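Local structure of Two-component system response regulator (Bacteroides fragilis, 2QR3) at residues L53-T58 with G67-L71. The protein probably acts as a sigma-54-interacting, ATP- and DNA-binding transcription regulator, of which this chain is the N-terminal receiver domain, the part that takes up the phosphoryl signal. Residues are numbered along the deposited sequence.
Sequences LDMNFT and GLFWL
Two hydrogen bonds tie the loop after strand 48-54 of this CheY-like receiver domain to the helix that follows it. Gly-67 N, in the first turn of helix 67-77, donates to Met-55 O at 2.8 Å, and Trp-70 NE1 donates to Thr-58 OG1 at 3.1 Å. The same hydroxyl donates to Phe-57 O, 2.5 Å from Thr-58 OG1, and so bridges indole and backbone. The loop leaves the C-terminal end of strand 48-54, central in the parallel 2-1-3-4-5 sheet, through a type I turn from Asp-54 to Phe-57, closed by Phe-57 N to Asp-54 O at 3.0 Å. Asp-54, the predicted phosphorylation site, is unmodified here; its OD1 accepts from Asn-56 N at 2.8 Å, an Asx turn, while OD2 accepts from Asp-11 N and lies close to the like-charged Asp-10. Thr-58 then adopts a left-handed backbone conformation (phi/psi 66/26).

Gly-67 passes closest, its CA 4.1 Å from Met-55 CA; a CB there would clash with Met-55 O. Beyond it, Trp-70 (chi1 m) lays the face of its five-membered ring against the edge of Phe-57 (chi1 t), centroids 4.8 Å apart and planes at 58°, with Phe-57 CD2 to Trp-70 CD1 at 3.4 Å. Pro-36 of helix 36-45 touches both side chains. Met-55 starts sideways, but its end comes round to the helix, CE 3.8 Å from Leu-68 CG. Leu-53 (chi1 t, chi2 p) points toward the helix's first turn, placing CD2 3.9 Å from Trp-70 CB and 3.5 Å from Gly-67 O.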
ATOM      1  N   LEU A  53      -1.232  -1.442  -0.411  1.00 14.12           N
ATOM      2  CA  LEU A  53      -1.456  -2.876  -0.641  1.00 15.18           C
ATOM      3  C   LEU A  53      -2.882  -3.212  -1.136  1.00 15.59           C
ATOM      4  O   LEU A  53      -3.888  -3.010  -0.424  1.00 15.37           O
ATOM      5  CB  LEU A  53      -1.161  -3.686   0.637  1.00 14.81           C
ATOM      6  CG  LEU A  53      -1.405  -5.208   0.629  1.00 14.26           C
ATOM      7  CD1 LEU A  53      -0.448  -5.920  -0.348  1.00 16.80           C
ATOM      8  CD2 LEU A  53      -1.235  -5.733   2.075  1.00 16.35           C
ATOM      9  N   ASP A  54      -2.938  -3.801  -2.334  1.00 15.94           N
ATOM     10  CA  ASP A  54      -4.170  -4.318  -2.958  1.00 17.75           C
ATOM     11  C   ASP A  54      -4.850  -5.330  -2.025  1.00 17.59           C
ATOM     12  O   ASP A  54      -4.249  -6.308  -1.606  1.00 16.77           O
ATOM     13  CB  ASP A  54      -3.738  -4.980  -4.299  1.00 17.33           C
ATOM     14  CG  ASP A  54      -4.876  -5.641  -5.103  1.00 23.50           C
ATOM     15  OD1 ASP A  54      -6.077  -5.612  -4.741  1.00 22.64           O
ATOM     16  OD2 ASP A  54      -4.496  -6.208  -6.165  1.00 24.83           O
ATOM     17  N   MET A  55      -6.124  -5.080  -1.729  1.00 19.03           N
ATOM     18  CA  MET A  55      -6.923  -5.910  -0.836  1.00 22.38           C
ATOM     19  C   MET A  55      -6.976  -7.335  -1.392  1.00 24.08           C
ATOM     20  O   MET A  55      -7.131  -8.309  -0.638  1.00 25.23           O
ATOM     21  CB  MET A  55      -8.323  -5.294  -0.793  1.00 21.60           C
ATOM     22  CG  MET A  55      -9.253  -5.567   0.364  1.00 25.75           C
ATOM     23  SD  MET A  55      -8.762  -5.061   2.054  1.00 23.31           S
ATOM     24  CE  MET A  55      -8.343  -6.771   2.371  1.00 18.98           C
ATOM     25  N   ASN A  56      -6.851  -7.453  -2.709  1.00 24.04           N
ATOM     26  CA  ASN A  56      -7.000  -8.743  -3.389  1.00 26.38           C
ATOM     27  C   ASN A  56      -5.680  -9.280  -3.910  1.00 26.46           C
ATOM     28  O   ASN A  56      -5.653 -10.172  -4.772  1.00 27.74           O
ATOM     29  CB  ASN A  56      -7.983  -8.605  -4.553  1.00 26.68           C
ATOM     30  CG  ASN A  56      -9.348  -8.116  -4.118  1.00 29.01           C
ATOM     31  OD1 ASN A  56      -9.877  -7.150  -4.685  1.00 34.99           O
ATOM     32  ND2 ASN A  56      -9.927  -8.761  -3.119  1.00 31.78           N
ATOM     33  N   PHE A  57      -4.579  -8.735  -3.411  1.00 26.17           N
ATOM     34  CA  PHE A  57      -3.258  -9.147  -3.873  1.00 27.10           C
ATOM     35  C   PHE A  57      -3.146 -10.678  -3.894  1.00 29.07           C
ATOM     36  O   PHE A  57      -3.400 -11.334  -2.877  1.00 28.93           O
ATOM     37  CB  PHE A  57      -2.150  -8.529  -2.995  1.00 26.65           C
ATOM     38  CG  PHE A  57      -0.761  -8.836  -3.475  1.00 26.09           C
ATOM     39  CD1 PHE A  57      -0.431  -8.693  -4.817  1.00 27.01           C
ATOM     40  CD2 PHE A  57       0.206  -9.271  -2.595  1.00 25.91           C
ATOM     41  CE1 PHE A  57       0.856  -8.988  -5.267  1.00 26.00           C
ATOM     42  CE2 PHE A  57       1.494  -9.567  -3.033  1.00 27.67           C
ATOM     43  CZ  PHE A  57       1.811  -9.425  -4.365  1.00 28.31           C
ATOM     44  N   THR A  58      -2.751 -11.228  -5.045  1.00 30.74           N
ATOM     45  CA  THR A  58      -2.607 -12.702  -5.265  1.00 32.19           C
ATOM     46  C   THR A  58      -3.919 -13.504  -5.209  1.00 33.86           C
ATOM     47  O   THR A  58      -3.897 -14.706  -4.925  1.00 34.33           O
ATOM     48  CB  THR A  58      -1.542 -13.400  -4.329  1.00 32.16           C
ATOM     49  OG1 THR A  58      -2.030 -13.454  -2.976  1.00 30.32           O
ATOM     50  CG2 THR A  58      -0.195 -12.685  -4.375  1.00 30.90           C
ATOM     51  N   GLY A  67      -5.201  -9.765   0.689  1.00 31.36           N
ATOM     52  CA  GLY A  67      -4.661  -8.571   1.334  1.00 29.12           C
ATOM     53  C   GLY A  67      -4.410  -8.712   2.815  1.00 27.78           C
ATOM     54  O   GLY A  67      -3.372  -8.255   3.311  1.00 27.99           O
ATOM     55  N   LEU A  68      -5.351  -9.329   3.538  1.00 26.50           N
ATOM     56  CA  LEU A  68      -5.195  -9.426   4.998  1.00 25.13           C
ATOM     57  C   LEU A  68      -4.003 -10.300   5.376  1.00 24.45           C
ATOM     58  O   LEU A  68      -3.239  -9.991   6.283  1.00 22.33           O
ATOM     59  CB  LEU A  68      -6.484  -9.914   5.653  1.00 25.18           C
ATOM     60  CG  LEU A  68      -7.640  -8.925   5.482  1.00 25.43           C
ATOM     61  CD1 LEU A  68      -8.938  -9.581   5.923  1.00 25.26           C
ATOM     62  CD2 LEU A  68      -7.331  -7.648   6.298  1.00 23.26           C
ATOM     63  N   PHE A  69      -3.843 -11.398   4.647  1.00 24.62           N
ATOM     64  CA  PHE A  69      -2.666 -12.248   4.816  1.00 24.97           C
ATOM     65  C   PHE A  69      -1.361 -11.472   4.632  1.00 24.52           C
ATOM     66  O   PHE A  69      -0.450 -11.530   5.474  1.00 23.64           O
ATOM     67  CB  PHE A  69      -2.729 -13.411   3.825  1.00 26.60           C
ATOM     68  CG  PHE A  69      -1.466 -14.201   3.778  1.00 29.24           C
ATOM     69  CD1 PHE A  69      -1.240 -15.228   4.692  1.00 32.22           C
ATOM     70  CD2 PHE A  69      -0.482 -13.889   2.858  1.00 30.24           C
ATOM     71  CE1 PHE A  69      -0.050 -15.953   4.665  1.00 33.14           C
ATOM     72  CE2 PHE A  69       0.715 -14.592   2.831  1.00 32.76           C
ATOM     73  CZ  PHE A  69       0.925 -15.630   3.740  1.00 31.05           C
ATOM     74  N   TRP A  70      -1.270 -10.720   3.535  1.00 24.33           N
ATOM     75  CA  TRP A  70      -0.055  -9.941   3.245  1.00 23.90           C
ATOM     76  C   TRP A  70       0.171  -8.801   4.226  1.00 23.02           C
ATOM     77  O   TRP A  70       1.303  -8.481   4.588  1.00 21.88           O
ATOM     78  CB  TRP A  70      -0.076  -9.459   1.780  1.00 25.90           C
ATOM     79  CG  TRP A  70       0.089 -10.615   0.854  1.00 27.52           C
ATOM     80  CD1 TRP A  70      -0.869 -11.178   0.032  1.00 29.20           C
ATOM     81  CD2 TRP A  70       1.266 -11.411   0.700  1.00 28.47           C
ATOM     82  NE1 TRP A  70      -0.329 -12.253  -0.654  1.00 30.85           N
ATOM     83  CE2 TRP A  70       0.974 -12.418  -0.253  1.00 30.36           C
ATOM     84  CE3 TRP A  70       2.549 -11.353   1.250  1.00 29.15           C
ATOM     85  CZ2 TRP A  70       1.921 -13.369  -0.650  1.00 30.78           C
ATOM     86  CZ3 TRP A  70       3.485 -12.296   0.858  1.00 30.15           C
ATOM     87  CH2 TRP A  70       3.167 -13.296  -0.074  1.00 28.90           C
ATOM     88  N   LEU A  71      -0.914  -8.185   4.686  1.00 21.41           N
ATOM     89  CA  LEU A  71      -0.785  -7.153   5.721  1.00 20.58           C
ATOM     90  C   LEU A  71      -0.101  -7.766   6.927  1.00 20.96           C
ATOM     91  O   LEU A  71       0.812  -7.185   7.531  1.00 20.14           O
ATOM     92  CB  LEU A  71      -2.190  -6.632   6.124  1.00 20.26           C
ATOM     93  CG  LEU A  71      -2.341  -5.896   7.459  1.00 21.57           C
ATOM     94  CD1 LEU A  71      -1.647  -4.517   7.418  1.00 20.76           C
ATOM     95  CD2 LEU A  71      -3.857  -5.728   7.705  1.00 20.32           C
TER